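Local coordinates for protein vaginolysin (PDB 5IMY) that probably binds cholesterol in host cell membranes and lyses cells, as a secreted toxin of the cholesterol-dependent cytolysin family, at residues 60-65 with 375-380; 382-387 with 425-430; 392-397 with 442-447; 396-401 with 431-436. All coordinates share one frame; numbering follows the deposited sequence.

Contact 1. Residues 60-65 with 375-380; sequences GEFVVV and SSYRNG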
# COMPACT_ATOMS: atom_id res chain seq x y z
N GLY A 60 -19.80 -9.35 -7.77
CA GLY A 60 -18.97 -9.41 -6.58
C GLY A 60 -17.70 -8.63 -6.80
O GLY A 60 -17.71 -7.40 -6.77
N GLU A 61 -16.59 -9.35 -7.02
CA GLU A 61 -15.32 -8.80 -7.48
C GLU A 61 -15.17 -7.30 -7.26
O GLU A 61 -15.74 -6.50 -8.01
CB GLU A 61 -15.13 -9.12 -8.97
CG GLU A 61 -13.71 -9.46 -9.35
CD GLU A 61 -13.52 -9.58 -10.85
OE1 GLU A 61 -14.39 -9.08 -11.60
OE2 GLU A 61 -12.51 -10.17 -11.28
N PHE A 62 -14.42 -6.90 -6.24
CA PHE A 62 -14.11 -5.50 -5.99
C PHE A 62 -12.79 -5.17 -6.67
O PHE A 62 -11.73 -5.61 -6.23
CB PHE A 62 -14.05 -5.22 -4.49
CG PHE A 62 -13.72 -3.79 -4.16
CD1 PHE A 62 -14.58 -2.76 -4.53
CD2 PHE A 62 -12.57 -3.47 -3.47
CE1 PHE A 62 -14.29 -1.45 -4.22
CE2 PHE A 62 -12.27 -2.15 -3.16
CZ PHE A 62 -13.13 -1.14 -3.54
N VAL A 63 -12.86 -4.38 -7.74
CA VAL A 63 -11.70 -4.10 -8.59
C VAL A 63 -11.16 -2.72 -8.26
O VAL A 63 -11.91 -1.74 -8.22
CB VAL A 63 -12.09 -4.19 -10.08
CG1 VAL A 63 -10.86 -4.00 -10.97
CG2 VAL A 63 -12.77 -5.52 -10.38
N VAL A 64 -9.85 -2.64 -8.04
CA VAL A 64 -9.14 -1.38 -7.87
C VAL A 64 -8.18 -1.22 -9.05
O VAL A 64 -7.46 -2.16 -9.40
CB VAL A 64 -8.37 -1.32 -6.54
CG1 VAL A 64 -7.39 -0.14 -6.52
CG2 VAL A 64 -9.33 -1.23 -5.37
N VAL A 65 -8.18 -0.03 -9.64
CA VAL A 65 -7.19 0.36 -10.64
C VAL A 65 -6.41 1.53 -10.08
O VAL A 65 -7.01 2.47 -9.54
CB VAL A 65 -7.83 0.71 -11.99
CG1 VAL A 65 -8.66 -0.46 -12.51
CG2 VAL A 65 -8.70 1.97 -11.88
N SER A 375 -6.12 -4.87 -9.31
CA SER A 375 -6.26 -5.94 -8.32
C SER A 375 -7.73 -6.08 -7.98
O SER A 375 -8.51 -5.13 -8.13
CB SER A 375 -5.43 -5.65 -7.06
OG SER A 375 -5.35 -6.80 -6.23
N SER A 376 -8.11 -7.26 -7.52
CA SER A 376 -9.51 -7.54 -7.27
C SER A 376 -9.66 -8.62 -6.21
O SER A 376 -8.77 -9.47 -6.04
CB SER A 376 -10.22 -7.99 -8.55
OG SER A 376 -9.81 -9.29 -8.93
N TYR A 377 -10.78 -8.60 -5.50
CA TYR A 377 -11.10 -9.70 -4.60
C TYR A 377 -12.60 -9.95 -4.61
O TYR A 377 -13.40 -9.01 -4.64
CB TYR A 377 -10.59 -9.45 -3.17
CG TYR A 377 -11.04 -8.15 -2.53
CD1 TYR A 377 -12.34 -7.99 -2.06
CD2 TYR A 377 -10.14 -7.11 -2.34
CE1 TYR A 377 -12.74 -6.81 -1.46
CE2 TYR A 377 -10.53 -5.93 -1.74
CZ TYR A 377 -11.83 -5.79 -1.30
OH TYR A 377 -12.22 -4.61 -0.70
N ARG A 378 -12.96 -11.23 -4.58
CA ARG A 378 -14.34 -11.68 -4.64
C ARG A 378 -14.80 -12.01 -3.22
O ARG A 378 -14.22 -12.89 -2.57
CB ARG A 378 -14.48 -12.90 -5.55
CG ARG A 378 -15.91 -13.43 -5.68
CD ARG A 378 -16.01 -14.53 -6.73
NE ARG A 378 -15.42 -14.12 -8.00
CZ ARG A 378 -16.04 -13.40 -8.93
NH1 ARG A 378 -17.29 -13.00 -8.73
NH2 ARG A 378 -15.42 -13.08 -10.05
N ASN A 379 -15.83 -11.32 -2.75
CA ASN A 379 -16.32 -11.54 -1.40
C ASN A 379 -16.85 -12.96 -1.25
O ASN A 379 -17.31 -13.58 -2.21
CB ASN A 379 -17.40 -10.51 -1.05
CG ASN A 379 -18.57 -10.54 -2.02
OD1 ASN A 379 -18.71 -11.46 -2.83
ND2 ASN A 379 -19.41 -9.51 -1.95
N GLY A 380 -16.80 -13.47 -0.01
CA GLY A 380 -17.22 -14.82 0.29
C GLY A 380 -18.34 -14.84 1.32
O GLY A 380 -18.66 -13.83 1.95
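Phe62 and Tyr377 are partners in an antiparallel hydrogen-bonded pair: Phe62 N gives a nearly straight bond to Tyr377 O (2.8 Å), and Tyr377 N returns a more bent one of 3.2 Å to Phe62 O. Two residues on, Val64 N meets Ser375 O at 2.8 Å and Ser375 N answers to Val64 O. Between these pairs Val63 CG2 rests 4.0 Å from Ser376 CB; the branched valine suits an extended strand. On the other face Phe62 and Tyr377 lie alongside each other, ring planes oblique at 47°, Phe62 CB over the tyrosine ring, 4.1 Å from its centroid. CG of Phe62 is anti to the backbone N (chi1 179°), that of Tyr377 between the backbone N and carbonyl carbon (chi1 54°); Tyr377 has two modelled conformers, so the ring contact is less certain. At the border Glu61 OE2 stays 4.3 Å from Arg378 NH2, well out of the guanidinium plane; these long chains share at most a general attraction of charges. Asn49 of the second subunit packs on both aromatic residues. Strand 62-76 lies between strand 51-57, bonded through Val63 and Phe56, and strand 363-389, which passes on through Gly380 to pair with Phe433.

Contact 2. Residues 382-387 with 425-430; sequences LTLDHR and AHFNTT
Asp385 and Asn428 meet on one face of two antiparallel strands, where Asn428 ND2 gives a hydrogen bond of 2.9 Å to Asp385 OD1. The oxygen lies close to the asparagine amide plane, but the donor comes from above the carboxylate, 60° out of its plane. CG of Asp385 is anti to the backbone N (chi1 -164°), on the way to the neighbouring strand. His426 NE2 also stands near OD1, though at an angle too poor for a hydrogen bond. The other oxygen, OD2, takes a weak bond from Arg387 NE (2.9 Å), two residues along the same strand, that forms part of a salt bridge, so the buried acid is probably stabilised as a carboxylate. Strands 363-389 and 426-433 are neighbours in one sheet of the C-terminal beta sandwich. Their backbones satisfy each other in hydrogen-bonded pairs: Leu384 N to Thr429 O (2.8 Å), with Thr429 N to Leu384 O in return, and His386 N to Phe427 O (2.9 Å), with Phe427 N to His386 O. On the opposite face the apolar Leu384 lays CD1 against Thr429 CG2 at 4.0 Å, as suits a buried side. Ala425 O lies over one face of the His386 ring, and ND1 bonds to Asn474 OD1 of strand 469-475. On the polar side Thr383 OG1 is held by Gln469 OE1, while Thr430 CG2 packs against that hydroxyl.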
# COMPACT_ATOMS: atom_id res chain seq x y z
N LEU A 382 -20.27 -17.19 4.58
CA LEU A 382 -20.23 -18.23 5.60
C LEU A 382 -21.65 -18.48 6.09
O LEU A 382 -22.32 -17.55 6.54
CB LEU A 382 -19.33 -17.84 6.77
CG LEU A 382 -19.45 -18.71 8.02
CD1 LEU A 382 -19.02 -20.14 7.73
CD2 LEU A 382 -18.63 -18.14 9.17
N THR A 383 -22.09 -19.74 6.02
CA THR A 383 -23.43 -20.13 6.43
C THR A 383 -23.35 -21.02 7.66
O THR A 383 -22.58 -21.98 7.68
CB THR A 383 -24.16 -20.85 5.29
OG1 THR A 383 -24.50 -19.92 4.26
CG2 THR A 383 -25.43 -21.55 5.79
N LEU A 384 -24.13 -20.69 8.68
CA LEU A 384 -24.21 -21.48 9.91
C LEU A 384 -25.60 -22.08 10.03
O LEU A 384 -26.60 -21.35 9.96
CB LEU A 384 -23.91 -20.61 11.14
CG LEU A 384 -22.75 -19.62 11.05
CD1 LEU A 384 -22.81 -18.67 12.24
CD2 LEU A 384 -21.41 -20.33 11.02
N ASP A 385 -25.67 -23.39 10.21
CA ASP A 385 -26.93 -24.10 10.40
C ASP A 385 -26.82 -24.93 11.67
O ASP A 385 -26.07 -25.91 11.70
CB ASP A 385 -27.27 -24.97 9.19
CG ASP A 385 -28.73 -25.41 9.18
OD1 ASP A 385 -29.58 -24.64 9.68
OD2 ASP A 385 -29.02 -26.51 8.68
N HIS A 386 -27.57 -24.55 12.70
CA HIS A 386 -27.53 -25.21 14.00
C HIS A 386 -28.87 -25.91 14.23
O HIS A 386 -29.87 -25.27 14.56
CB HIS A 386 -27.25 -24.19 15.11
CG HIS A 386 -27.56 -24.69 16.48
ND1 HIS A 386 -27.24 -25.97 16.90
CD2 HIS A 386 -28.15 -24.09 17.54
CE1 HIS A 386 -27.63 -26.13 18.15
NE2 HIS A 386 -28.18 -25.00 18.57
N ARG A 387 -28.87 -27.24 14.07
CA ARG A 387 -30.06 -28.04 14.31
C ARG A 387 -29.75 -29.13 15.34
O ARG A 387 -29.88 -30.33 15.05
CB ARG A 387 -30.58 -28.65 13.01
CG ARG A 387 -29.58 -28.61 11.85
CD ARG A 387 -30.01 -29.53 10.71
NE ARG A 387 -30.56 -28.80 9.57
CZ ARG A 387 -31.05 -29.39 8.48
NH1 ARG A 387 -31.07 -30.71 8.38
NH2 ARG A 387 -31.54 -28.65 7.49
N ALA A 425 -32.61 -24.08 19.30
CA ALA A 425 -33.46 -24.80 18.35
C ALA A 425 -32.81 -24.84 16.97
O ALA A 425 -31.74 -25.43 16.80
CB ALA A 425 -34.84 -24.15 18.29
N HIS A 426 -33.45 -24.22 15.97
CA HIS A 426 -32.89 -24.12 14.63
C HIS A 426 -32.50 -22.66 14.40
O HIS A 426 -33.36 -21.78 14.37
CB HIS A 426 -33.87 -24.60 13.56
CG HIS A 426 -33.25 -24.78 12.22
ND1 HIS A 426 -33.11 -23.74 11.32
CD2 HIS A 426 -32.71 -25.87 11.62
CE1 HIS A 426 -32.52 -24.19 10.22
NE2 HIS A 426 -32.27 -25.47 10.38
N PHE A 427 -31.20 -22.42 14.25
CA PHE A 427 -30.65 -21.11 13.97
C PHE A 427 -29.90 -21.17 12.65
O PHE A 427 -29.01 -22.01 12.48
CB PHE A 427 -29.73 -20.64 15.10
CG PHE A 427 -28.95 -19.40 14.78
CD1 PHE A 427 -29.48 -18.14 15.03
CD2 PHE A 427 -27.68 -19.48 14.23
CE1 PHE A 427 -28.77 -17.00 14.75
CE2 PHE A 427 -26.96 -18.34 13.94
CZ PHE A 427 -27.50 -17.10 14.20
N ASN A 428 -30.27 -20.30 11.71
CA ASN A 428 -29.66 -20.27 10.39
C ASN A 428 -29.32 -18.83 10.03
O ASN A 428 -30.09 -17.91 10.31
CB ASN A 428 -30.58 -20.88 9.33
CG ASN A 428 -29.86 -21.19 8.04
OD1 ASN A 428 -29.86 -20.38 7.10
ND2 ASN A 428 -29.24 -22.36 7.97
N THR A 429 -28.16 -18.65 9.39
CA THR A 429 -27.74 -17.33 8.96
C THR A 429 -26.53 -17.48 8.05
O THR A 429 -25.77 -18.45 8.16
CB THR A 429 -27.39 -16.42 10.15
OG1 THR A 429 -27.11 -15.10 9.68
CG2 THR A 429 -26.18 -16.95 10.91
N THR A 430 -26.35 -16.50 7.17
CA THR A 430 -25.18 -16.42 6.30
C THR A 430 -24.47 -15.10 6.55
O THR A 430 -25.11 -14.07 6.76
CB THR A 430 -25.57 -16.55 4.82
OG1 THR A 430 -26.07 -15.29 4.35
CG2 THR A 430 -26.64 -17.61 4.63

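Contact 3. Residues 392-397 with 442-447; sequences ARYYIY and IKLVEK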
# COMPACT_ATOMS: atom_id res chain seq x y z
N ALA A 392 -26.02 -23.46 21.59
CA ALA A 392 -24.72 -23.27 20.96
C ALA A 392 -24.39 -21.79 20.90
O ALA A 392 -25.27 -20.93 20.96
CB ALA A 392 -24.70 -23.86 19.54
N ARG A 393 -23.09 -21.51 20.79
CA ARG A 393 -22.59 -20.17 20.58
C ARG A 393 -21.61 -20.21 19.41
O ARG A 393 -21.25 -21.27 18.92
CB ARG A 393 -21.91 -19.61 21.84
CG ARG A 393 -22.88 -19.34 22.98
CD ARG A 393 -22.22 -18.56 24.10
NE ARG A 393 -21.37 -19.41 24.93
CZ ARG A 393 -20.70 -18.97 26.00
NH1 ARG A 393 -20.79 -17.70 26.37
NH2 ARG A 393 -19.95 -19.81 26.70
N TYR A 394 -21.19 -19.04 18.95
CA TYR A 394 -20.20 -18.95 17.89
C TYR A 394 -19.11 -17.97 18.29
O TYR A 394 -19.37 -16.97 18.98
CB TYR A 394 -20.83 -18.52 16.55
CG TYR A 394 -21.67 -19.60 15.89
CD1 TYR A 394 -21.07 -20.64 15.19
CD2 TYR A 394 -23.05 -19.57 15.96
CE1 TYR A 394 -21.83 -21.62 14.57
CE2 TYR A 394 -23.82 -20.55 15.35
CZ TYR A 394 -23.20 -21.57 14.66
OH TYR A 394 -23.96 -22.55 14.06
N TYR A 395 -17.88 -18.27 17.89
CA TYR A 395 -16.74 -17.39 18.09
C TYR A 395 -15.97 -17.34 16.77
O TYR A 395 -15.25 -18.28 16.42
CB TYR A 395 -15.86 -17.87 19.24
CG TYR A 395 -16.55 -17.83 20.58
CD1 TYR A 395 -16.60 -16.65 21.32
CD2 TYR A 395 -17.17 -18.95 21.10
CE1 TYR A 395 -17.23 -16.61 22.54
CE2 TYR A 395 -17.81 -18.92 22.32
CZ TYR A 395 -17.84 -17.74 23.04
OH TYR A 395 -18.47 -17.70 24.26
N ILE A 396 -16.13 -16.24 16.04
CA ILE A 396 -15.58 -16.09 14.70
C ILE A 396 -14.76 -14.81 14.67
O ILE A 396 -15.27 -13.73 15.00
CB ILE A 396 -16.68 -16.06 13.63
CG1 ILE A 396 -17.41 -17.41 13.59
CG2 ILE A 396 -16.11 -15.72 12.25
CD1 ILE A 396 -18.64 -17.44 12.72
N TYR A 397 -13.49 -14.93 14.27
CA TYR A 397 -12.59 -13.79 14.15
C TYR A 397 -11.88 -13.85 12.80
O TYR A 397 -11.78 -14.91 12.18
CB TYR A 397 -11.55 -13.76 15.27
CG TYR A 397 -12.11 -14.02 16.65
CD1 TYR A 397 -12.40 -12.97 17.52
CD2 TYR A 397 -12.34 -15.32 17.09
CE1 TYR A 397 -12.90 -13.21 18.79
CE2 TYR A 397 -12.85 -15.57 18.35
CZ TYR A 397 -13.13 -14.51 19.19
OH TYR A 397 -13.63 -14.76 20.45
N ILE A 442 -13.17 -19.92 13.40
CA ILE A 442 -14.53 -20.35 13.71
C ILE A 442 -14.49 -21.37 14.85
O ILE A 442 -13.74 -22.35 14.79
CB ILE A 442 -15.24 -20.96 12.48
CG1 ILE A 442 -15.29 -19.95 11.32
CG2 ILE A 442 -16.66 -21.39 12.85
CD1 ILE A 442 -15.83 -20.51 10.03
N LYS A 443 -15.30 -21.13 15.88
CA LYS A 443 -15.45 -22.05 17.00
C LYS A 443 -16.92 -22.07 17.41
O LYS A 443 -17.59 -21.03 17.37
CB LYS A 443 -14.57 -21.63 18.19
CG LYS A 443 -14.35 -22.71 19.24
CD LYS A 443 -13.31 -22.29 20.27
CE LYS A 443 -13.95 -21.68 21.51
NZ LYS A 443 -12.97 -20.95 22.36
N LEU A 444 -17.42 -23.25 17.80
CA LEU A 444 -18.85 -23.43 18.03
C LEU A 444 -19.20 -23.63 19.51
O LEU A 444 -19.93 -22.82 20.07
CB LEU A 444 -19.36 -24.62 17.20
CG LEU A 444 -20.83 -25.04 17.37
CD1 LEU A 444 -21.75 -23.84 17.36
CD2 LEU A 444 -21.24 -26.00 16.28
N VAL A 445 -18.71 -24.70 20.14
CA VAL A 445 -18.99 -25.03 21.54
C VAL A 445 -20.49 -25.13 21.82
O VAL A 445 -21.30 -24.39 21.24
CB VAL A 445 -18.31 -24.04 22.51
CG1 VAL A 445 -16.89 -23.72 22.05
CG2 VAL A 445 -19.11 -22.75 22.75
N GLU A 446 -20.88 -26.03 22.73
CA GLU A 446 -22.27 -26.28 23.05
C GLU A 446 -22.44 -26.40 24.56
O GLU A 446 -21.53 -26.86 25.26
CB GLU A 446 -22.79 -27.57 22.39
CG GLU A 446 -22.05 -28.84 22.83
CD GLU A 446 -22.98 -30.00 23.11
OE1 GLU A 446 -24.15 -29.76 23.50
OE2 GLU A 446 -22.55 -31.16 22.95
N LYS A 447 -23.61 -25.99 25.06
CA LYS A 447 -23.89 -26.07 26.49
C LYS A 447 -24.14 -27.52 26.89
O LYS A 447 -25.11 -28.13 26.43
CB LYS A 447 -25.09 -25.19 26.85
CG LYS A 447 -25.39 -25.14 28.35
CD LYS A 447 -26.79 -24.62 28.65
CE LYS A 447 -27.88 -25.59 28.20
NZ LYS A 447 -28.46 -26.37 29.32
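One face of the Tyr394 ring carries the methyl CD1 of Leu444, 3.9 Å from the ring centroid, shifted toward the rim and nearest to CE1 (3.6 Å). CG of Leu444 is anti to the backbone N (chi1 176°), and the two side chains lie alongside, pointing the same way in a CH-pi contact. CD1 of Leu444 also touches Ala392 CB at 3.7 Å, a neighbour small enough to let the leucine settle between the two. The Tyr395 ring is approached differently: Val445 CG2 comes to its edge, 4.1 Å from CE2, the two side chains crossing at about a right angle. Lys443 starts on the same face of the sheet as Tyr395, its CB 4.1 Å from the tyrosine CB, but its NZ is too distant for more than a weak cation-pi attraction. Within its own segment Tyr395 sets OH over the centre of the Arg393 guanidinium, about 3.0 Å above the plane; Trp455 makes a cation-pi contact with the same arginine.

The backbones join as an antiparallel pair, with Tyr395 N bonded to Lys443 O at 2.8 Å and a weak bond from Lys443 N to Tyr395 O. Further along, Arg393 N makes a weak bond to Val445 O, and Ala392 and Glu446 are bridged. Ile396 CG1 and Ile442 CG1 pack side by side at 4.0 Å, on the side facing Leu382 and Ile472 of the other sheet. Backbone bonding thus ties the strands together near Tyr395; toward Ala392 the backbone bonds are weak, and hydrocarbon and ring contacts contribute more.

Contact 4. Residues 396-401 with 431-436; sequences IYWDEY and IQFKGN
Phe433 turns its edge into the face of the Trp398 indole, an edge-to-face pair with planes 82° apart and centroids 4.8 Å apart, counted to the six-membered ring. The touching atom is Phe433 CE1, which stands over the six-membered ring, shifted toward CE3 and CZ3, 3.5 Å from Trp398 CE3. Different first torsions start the two side chains toward each other: CG of Trp398 lies between the backbone N and the carbonyl carbon (chi1 66°), while CG of Phe433 is anti to the carbonyl carbon (chi1 -72°). Large flat side chains suit this place because the backbones are far apart (Trp398 CA to Phe433 CA 9.6 Å), a distance these rings can bridge.

Beside the rings Ile396 and Ile431 reach tip to tip, their CD1 methyls 4.2 Å apart, each on an extended branch that pushes the methyl toward the other strand. Ile396 also offers CG2 to Phe433 CZ at 4.4 Å. Trp398 NE1 gives a weak hydrogen bond of 3.3 Å to Glu400 OE2, which may help to fix the indole, and Arg414 forms a salt bridge with Glu400 OE1. Lys434 NZ remains 4.2 Å from Glu400 OE2, beyond a salt bridge. The axes of strands 396-401 and 431-433 approach to 11.3 Å and run nearly parallel, with side chains filling the interval: the face-to-face packing of two sheets in a beta sandwich, here the C-terminal domain of the cytolysin.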
# COMPACT_ATOMS: atom_id res chain seq x y z
N ILE A 396 -16.13 -16.24 16.04
CA ILE A 396 -15.58 -16.09 14.70
C ILE A 396 -14.76 -14.81 14.67
O ILE A 396 -15.27 -13.73 15.00
CB ILE A 396 -16.68 -16.06 13.63
CG1 ILE A 396 -17.41 -17.41 13.59
CG2 ILE A 396 -16.11 -15.72 12.25
CD1 ILE A 396 -18.64 -17.44 12.72
N TYR A 397 -13.49 -14.93 14.27
CA TYR A 397 -12.59 -13.79 14.15
C TYR A 397 -11.88 -13.85 12.80
O TYR A 397 -11.78 -14.91 12.18
CB TYR A 397 -11.55 -13.76 15.27
CG TYR A 397 -12.11 -14.02 16.65
CD1 TYR A 397 -12.40 -12.97 17.52
CD2 TYR A 397 -12.34 -15.32 17.09
CE1 TYR A 397 -12.90 -13.21 18.79
CE2 TYR A 397 -12.85 -15.57 18.35
CZ TYR A 397 -13.13 -14.51 19.19
OH TYR A 397 -13.63 -14.76 20.45
N TRP A 398 -11.38 -12.70 12.37
CA TRP A 398 -10.58 -12.62 11.15
C TRP A 398 -9.77 -11.33 11.20
O TRP A 398 -10.03 -10.44 12.00
CB TRP A 398 -11.46 -12.67 9.90
CG TRP A 398 -12.36 -11.49 9.73
CD1 TRP A 398 -12.08 -10.34 9.04
CD2 TRP A 398 -13.68 -11.32 10.26
NE1 TRP A 398 -13.15 -9.48 9.10
CE2 TRP A 398 -14.14 -10.06 9.84
CE3 TRP A 398 -14.52 -12.12 11.04
CZ2 TRP A 398 -15.40 -9.57 10.19
CZ3 TRP A 398 -15.77 -11.64 11.38
CH2 TRP A 398 -16.20 -10.38 10.95
N ASP A 399 -8.77 -11.26 10.32
CA ASP A 399 -7.83 -10.15 10.29
C ASP A 399 -8.04 -9.31 9.04
O ASP A 399 -8.33 -9.84 7.96
CB ASP A 399 -6.39 -10.67 10.33
CG ASP A 399 -6.04 -11.33 11.65
OD1 ASP A 399 -6.48 -10.83 12.70
OD2 ASP A 399 -5.34 -12.36 11.63
N GLU A 400 -7.89 -8.00 9.19
CA GLU A 400 -7.99 -7.05 8.08
C GLU A 400 -6.63 -6.35 7.95
O GLU A 400 -6.29 -5.48 8.75
CB GLU A 400 -9.11 -6.04 8.32
CG GLU A 400 -10.45 -6.50 7.76
CD GLU A 400 -11.63 -5.76 8.37
OE1 GLU A 400 -11.42 -4.67 8.94
OE2 GLU A 400 -12.76 -6.28 8.28
N TYR A 401 -5.87 -6.75 6.94
CA TYR A 401 -4.59 -6.11 6.67
C TYR A 401 -4.80 -4.81 5.89
O TYR A 401 -5.80 -4.62 5.21
CB TYR A 401 -3.66 -7.03 5.89
CG TYR A 401 -3.11 -8.21 6.67
CD1 TYR A 401 -3.53 -8.46 7.98
CD2 TYR A 401 -2.17 -9.06 6.11
CE1 TYR A 401 -3.02 -9.52 8.69
CE2 TYR A 401 -1.66 -10.13 6.82
CZ TYR A 401 -2.09 -10.36 8.11
OH TYR A 401 -1.59 -11.42 8.82
N ILE A 431 -23.14 -15.14 6.54
CA ILE A 431 -22.31 -13.97 6.81
C ILE A 431 -21.53 -13.63 5.55
O ILE A 431 -21.04 -14.52 4.85
CB ILE A 431 -21.35 -14.23 7.99
CG1 ILE A 431 -22.13 -14.61 9.25
CG2 ILE A 431 -20.49 -12.99 8.26
CD1 ILE A 431 -21.31 -15.35 10.28
N GLN A 432 -21.43 -12.33 5.26
CA GLN A 432 -20.66 -11.84 4.12
C GLN A 432 -19.28 -11.39 4.57
O GLN A 432 -19.13 -10.77 5.63
CB GLN A 432 -21.38 -10.68 3.43
CG GLN A 432 -22.05 -11.07 2.13
CD GLN A 432 -22.43 -9.87 1.28
OE1 GLN A 432 -21.75 -8.85 1.30
NE2 GLN A 432 -23.53 -10.00 0.54
N PHE A 433 -18.27 -11.70 3.75
CA PHE A 433 -16.89 -11.34 4.05
C PHE A 433 -16.27 -10.67 2.83
O PHE A 433 -16.37 -11.18 1.72
CB PHE A 433 -16.07 -12.57 4.43
CG PHE A 433 -16.39 -13.11 5.79
CD1 PHE A 433 -16.01 -12.43 6.93
CD2 PHE A 433 -17.08 -14.31 5.92
CE1 PHE A 433 -16.31 -12.93 8.18
CE2 PHE A 433 -17.38 -14.81 7.17
CZ PHE A 433 -16.99 -14.12 8.30
N LYS A 434 -15.63 -9.53 3.06
CA LYS A 434 -14.77 -8.95 2.03
C LYS A 434 -13.73 -9.97 1.61
O LYS A 434 -13.21 -10.73 2.43
CB LYS A 434 -14.09 -7.68 2.56
CG LYS A 434 -15.05 -6.55 2.87
CD LYS A 434 -14.54 -5.69 4.02
CE LYS A 434 -15.54 -4.62 4.40
NZ LYS A 434 -15.52 -4.33 5.87
N GLY A 435 -13.42 -9.99 0.31
CA GLY A 435 -12.47 -10.96 -0.21
C GLY A 435 -11.06 -10.80 0.31
O GLY A 435 -10.23 -11.69 0.08
N ASN A 436 -10.77 -9.70 1.01
CA ASN A 436 -9.42 -9.42 1.49
C ASN A 436 -9.19 -9.83 2.94
O ASN A 436 -8.05 -9.74 3.41
CB ASN A 436 -9.09 -7.93 1.32
CG ASN A 436 -10.14 -7.03 1.94
OD1 ASN A 436 -10.86 -7.43 2.86
ND2 ASN A 436 -10.24 -5.81 1.43

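Overall arrangement
Contacts 1 and 2 both use strand 363-389 and belong to one sheet, but contact 1 lies at the surface, where a second subunit packs on it, and contact 2, partly buried, in the beta sandwich. Contact 3 pairs strands of the opposing sheet and is the most buried. Contact 4 joins the two sheets, sharing Ile396 and Tyr397 with contact 3 and strand 426-433 with contact 2. Chemistry follows place: backbone hydrogen bonds dominate contacts 1 and 2, contact 3 combines them with aromatic and aliphatic packing, and contact 4 relies on side chains alone. Leu382 connects contacts 2, 3 and 4 by packing on Ile396, Ile442 and Phe433, while contact 1 touches contact 4 where Tyr377 packs on Gly435.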